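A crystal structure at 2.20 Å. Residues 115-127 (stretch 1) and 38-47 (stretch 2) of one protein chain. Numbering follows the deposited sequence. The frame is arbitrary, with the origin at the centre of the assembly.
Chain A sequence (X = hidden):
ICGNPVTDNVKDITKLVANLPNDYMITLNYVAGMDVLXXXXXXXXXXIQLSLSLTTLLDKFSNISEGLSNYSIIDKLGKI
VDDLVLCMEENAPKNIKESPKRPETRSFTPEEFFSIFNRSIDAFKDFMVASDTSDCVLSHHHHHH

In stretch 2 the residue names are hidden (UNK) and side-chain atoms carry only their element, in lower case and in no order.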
# COMPACT_ATOMS: atom_id res chain seq x y z
N SER A 115 8.47 1.94 -12.91
CA SER A 115 9.24 2.68 -13.90
C SER A 115 10.28 1.68 -14.42
O SER A 115 10.56 1.64 -15.61
CB SER A 115 9.94 3.87 -13.26
OG SER A 115 10.86 4.47 -14.16
N ILE A 116 10.84 0.89 -13.51
CA ILE A 116 11.82 -0.14 -13.83
C ILE A 116 11.15 -1.20 -14.68
O ILE A 116 11.76 -1.76 -15.60
CB ILE A 116 12.36 -0.86 -12.56
CG1 ILE A 116 12.95 0.16 -11.59
CG2 ILE A 116 13.37 -1.90 -12.95
CD1 ILE A 116 13.87 1.18 -12.23
N PHE A 117 9.90 -1.49 -14.33
CA PHE A 117 9.09 -2.48 -15.02
C PHE A 117 8.83 -2.03 -16.46
O PHE A 117 9.03 -2.79 -17.41
CB PHE A 117 7.76 -2.66 -14.25
CG PHE A 117 6.77 -3.54 -14.95
CD1 PHE A 117 6.61 -4.87 -14.59
CD2 PHE A 117 6.00 -3.03 -15.99
CE1 PHE A 117 5.71 -5.68 -15.26
CE2 PHE A 117 5.10 -3.84 -16.66
CZ PHE A 117 4.95 -5.17 -16.30
N ASN A 118 8.37 -0.79 -16.61
CA ASN A 118 8.09 -0.24 -17.94
C ASN A 118 9.35 -0.18 -18.78
O ASN A 118 9.31 -0.47 -19.98
CB ASN A 118 7.51 1.16 -17.82
CG ASN A 118 6.04 1.14 -17.56
OD1 ASN A 118 5.45 2.15 -17.18
ND2 ASN A 118 5.42 -0.01 -17.79
N ARG A 119 10.46 0.18 -18.16
CA ARG A 119 11.71 0.23 -18.91
C ARG A 119 12.18 -1.17 -19.31
O ARG A 119 12.76 -1.33 -20.37
CB ARG A 119 12.78 0.97 -18.10
CG ARG A 119 12.54 2.48 -18.08
CD ARG A 119 13.58 3.28 -17.31
NE ARG A 119 13.29 3.38 -15.88
CZ ARG A 119 13.80 4.31 -15.07
NH1 ARG A 119 14.62 5.24 -15.55
NH2 ARG A 119 13.48 4.32 -13.78
N SER A 120 11.91 -2.19 -18.48
CA SER A 120 12.30 -3.56 -18.83
C SER A 120 11.44 -4.02 -20.00
O SER A 120 11.92 -4.63 -20.96
CB SER A 120 12.11 -4.52 -17.65
OG SER A 120 13.09 -4.32 -16.65
N ILE A 121 10.15 -3.74 -19.90
CA ILE A 121 9.22 -4.11 -20.95
C ILE A 121 9.64 -3.49 -22.27
O ILE A 121 9.67 -4.17 -23.30
CB ILE A 121 7.81 -3.64 -20.60
CG1 ILE A 121 7.32 -4.40 -19.37
CG2 ILE A 121 6.89 -3.81 -21.80
CD1 ILE A 121 7.30 -5.91 -19.54
N ASP A 122 9.97 -2.21 -22.24
CA ASP A 122 10.39 -1.52 -23.46
C ASP A 122 11.63 -2.15 -24.04
O ASP A 122 11.72 -2.36 -25.24
CB ASP A 122 10.61 -0.03 -23.18
CG ASP A 122 9.32 0.71 -22.91
OD1 ASP A 122 8.26 0.22 -23.35
OD2 ASP A 122 9.36 1.77 -22.25
N ALA A 123 12.59 -2.46 -23.17
CA ALA A 123 13.83 -3.08 -23.60
C ALA A 123 13.51 -4.40 -24.31
O ALA A 123 14.15 -4.76 -25.30
CB ALA A 123 14.72 -3.34 -22.41
N PHE A 124 12.53 -5.11 -23.79
CA PHE A 124 12.11 -6.38 -24.38
C PHE A 124 11.57 -6.09 -25.76
O PHE A 124 11.78 -6.86 -26.68
CB PHE A 124 11.01 -7.02 -23.54
CG PHE A 124 10.52 -8.33 -24.09
CD1 PHE A 124 11.28 -9.48 -23.97
CD2 PHE A 124 9.28 -8.40 -24.73
CE1 PHE A 124 10.82 -10.69 -24.48
CE2 PHE A 124 8.81 -9.60 -25.25
CZ PHE A 124 9.58 -10.75 -25.12
N LYS A 125 10.89 -4.96 -25.90
CA LYS A 125 10.30 -4.57 -27.18
C LYS A 125 11.32 -4.16 -28.24
O LYS A 125 10.94 -3.73 -29.32
CB LYS A 125 9.31 -3.43 -26.98
CG LYS A 125 8.14 -3.74 -26.04
CD LYS A 125 7.02 -2.72 -26.22
CE LYS A 125 7.51 -1.29 -26.03
NZ LYS A 125 6.48 -0.27 -26.37
N ASP A 126 12.61 -4.28 -27.93
CA ASP A 126 13.63 -3.89 -28.90
C ASP A 126 14.86 -4.75 -28.74
O ASP A 126 15.97 -4.37 -29.11
CB ASP A 126 14.01 -2.42 -28.70
CG ASP A 126 12.80 -1.50 -28.67
OD1 ASP A 126 12.03 -1.48 -29.66
OD2 ASP A 126 12.62 -0.79 -27.66
N PHE A 127 14.65 -5.94 -28.19
CA PHE A 127 15.74 -6.88 -27.97
C PHE A 127 16.26 -7.40 -29.30
O PHE A 127 16.41 -6.64 -30.26
CB PHE A 127 15.23 -8.04 -27.12
CG PHE A 127 16.32 -8.94 -26.62
CD1 PHE A 127 17.22 -8.48 -25.66
CD2 PHE A 127 16.45 -10.24 -27.10
CE1 PHE A 127 18.22 -9.31 -25.18
CE2 PHE A 127 17.45 -11.08 -26.63
CZ PHE A 127 18.34 -10.61 -25.67
N UNK A 38 24.12 -2.75 -22.14
CA UNK A 38 23.22 -3.12 -23.22
C UNK A 38 22.23 -4.20 -22.73
O UNK A 38 22.61 -5.14 -22.02
c UNK A 38 25.50 -3.82 -23.62
c UNK A 38 25.52 -2.77 -22.58
c UNK A 38 24.16 -3.59 -24.33
N UNK A 39 20.98 -4.03 -23.12
CA UNK A 39 19.87 -4.90 -22.75
C UNK A 39 20.13 -6.40 -22.64
O UNK A 39 19.76 -7.02 -21.63
o UNK A 39 18.03 -5.81 -24.06
c UNK A 39 18.70 -4.62 -23.71
N UNK A 40 20.78 -7.00 -23.64
CA UNK A 40 21.03 -8.44 -23.60
C UNK A 40 21.85 -8.85 -22.38
O UNK A 40 21.97 -10.04 -22.07
n UNK A 40 25.41 -8.51 -24.44
c UNK A 40 24.29 -9.28 -24.28
c UNK A 40 23.25 -8.60 -24.81
n UNK A 40 23.77 -7.42 -25.29
c UNK A 40 25.07 -7.39 -25.05
c UNK A 40 21.78 -8.91 -24.85
N UNK A 41 22.44 -7.86 -21.71
CA UNK A 41 23.25 -8.14 -20.52
C UNK A 41 22.41 -8.28 -19.26
O UNK A 41 22.81 -8.97 -18.33
s UNK A 41 25.54 -6.76 -21.52
c UNK A 41 24.24 -7.00 -20.26
N UNK A 42 21.25 -7.65 -19.23
CA UNK A 42 20.45 -7.68 -18.01
C UNK A 42 18.98 -8.06 -18.09
O UNK A 42 18.39 -8.40 -17.07
c UNK A 42 17.92 -2.78 -19.79
c UNK A 42 18.88 -4.62 -18.45
c UNK A 42 21.06 -4.38 -18.97
c UNK A 42 20.21 -5.15 -18.22
c UNK A 42 19.02 -3.53 -19.35
c UNK A 42 20.57 -6.30 -17.32
c UNK A 42 16.51 -4.21 -18.42
c UNK A 42 17.60 -4.96 -17.98
n UNK A 42 20.36 -3.41 -19.64
c UNK A 42 16.68 -3.13 -19.32
N UNK A 43 18.38 -8.01 -19.28
CA UNK A 43 16.96 -8.30 -19.42
C UNK A 43 16.45 -9.59 -18.79
O UNK A 43 15.48 -9.56 -18.02
c UNK A 43 14.58 -7.95 -22.39
c UNK A 43 15.34 -7.37 -21.21
c UNK A 43 16.53 -8.28 -20.88
c UNK A 43 14.42 -7.24 -20.01
N UNK A 44 17.06 -10.71 -19.14
CA UNK A 44 16.64 -12.00 -18.62
C UNK A 44 16.60 -12.03 -17.10
O UNK A 44 15.60 -12.47 -16.49
n UNK A 44 19.44 -16.20 -15.56
c UNK A 44 17.17 -14.50 -18.74
c UNK A 44 18.50 -16.91 -16.18
n UNK A 44 17.84 -16.36 -17.19
c UNK A 44 17.56 -13.10 -19.15
c UNK A 44 18.09 -14.99 -17.65
n UNK A 44 18.23 -18.14 -15.77
N UNK A 45 17.68 -11.58 -16.48
CA UNK A 45 17.74 -11.56 -15.03
C UNK A 45 16.70 -10.60 -14.47
O UNK A 45 16.02 -10.93 -13.51
o UNK A 45 21.32 -11.90 -15.12
c UNK A 45 19.13 -11.15 -14.55
c UNK A 45 20.17 -12.23 -14.78
o UNK A 45 19.84 -13.41 -14.61
N UNK A 46 16.58 -9.42 -15.06
CA UNK A 46 15.62 -8.43 -14.57
C UNK A 46 14.17 -8.89 -14.66
O UNK A 46 13.36 -8.59 -13.78
c UNK A 46 15.77 -7.10 -15.30
s UNK A 46 16.02 -5.65 -12.90
c UNK A 46 16.66 -6.09 -14.56
c UNK A 46 14.40 -5.13 -13.31
N UNK A 47 13.86 -9.59 -15.74
CA UNK A 47 12.51 -10.09 -15.93
C UNK A 47 12.26 -11.15 -14.84
O UNK A 47 11.16 -11.23 -14.29
c UNK A 47 10.94 -10.49 -17.82
c UNK A 47 12.35 -10.65 -17.37
c UNK A 47 12.84 -12.08 -17.46

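Position 38 carries three side-chain carbons that close a ring onto the backbone N, and none reaches stretch 1; a ring through the backbone nitrogen defines Pro-38.

Position 39 has one carbon and one oxygen. Its CA-to-CB bond points toward stretch 1, and the oxygen lies 3.2 Å from CD1 of Phe-127, at the ring edge. The residue is Ser-39.

At position 40, one carbon leads to a five-membered ring of three carbons and two nitrogens, an imidazole. The ring leads away; the approach is made by CA and CB of position 40, 3.3 and 3.6 Å from CE1 of Phe-127. That phenyl ring is poorly ordered, so these distances deserve caution. The imidazole identifies His-40.

Position 41 shows one carbon and one sulfur; the CA-to-CB bond points away, and the side chain is bonded covalently elsewhere in the structure: Cys-41.

Position 42 holds one carbon, then fused five- and six-membered rings with eight carbons and one nitrogen, an indole. A carbon of the six-membered ring lies 3.7 Å from CB of Ala-123, and OG of Ser-120 sits at the ring edge. This is Trp-42, at the N-cap position; the Ala-123 contact is made by CH2, and CZ3 lies 3.9 Å from Ser-120 OG.

Position 43 has four carbons, forked at the second, and the CA-to-CB bond points toward stretch 1. One terminal carbon lies 3.5 Å from CA of Phe-124 and the other 3.7 Å from O of Ser-120, so the fork reaches two residues one helical turn apart. The fork after CB indicates Leu-43, these carbons being CD1 and CD2 respectively.

Position 44 has three carbons, a nitrogen, and a carbon bearing two more nitrogens, a guanidinium that leads away: Arg-44. Position 45 has two carbons, the second carrying two oxygens, out of reach: Asp-45. Its OD1 forms a salt bridge with Arg-44 NH1 at 3.0 Å.

Position 46 is an unbranched chain of two carbons, sulfur and one carbon, whose terminal carbon lies 3.4 Å from CG2 of Ile-116. The thioether identifies Met-46; its CE is also 3.7 Å from OG of Ser-120.

Position 47 has one carbon carrying two others, with no contact within 4.5 Å: Val-47.

The contact works by packing, burying 445 Å², both sides summed, without a hydrogen bond between the stretches. The helix axes approach to 10.4 Å at 139° between their directions. CA atoms lie 6.4 Å apart at Ala-123 and Ser-39 and 6.7 Å apart at Ser-120 and Leu-43. The hydroxyl of Ser-120 is satisfied within its own helix, OG donating to O of Ile-116 at 3.1 Å, which suits it to apolar neighbours.

Stretch 2, residues 38-47: PSHCWLRDMV
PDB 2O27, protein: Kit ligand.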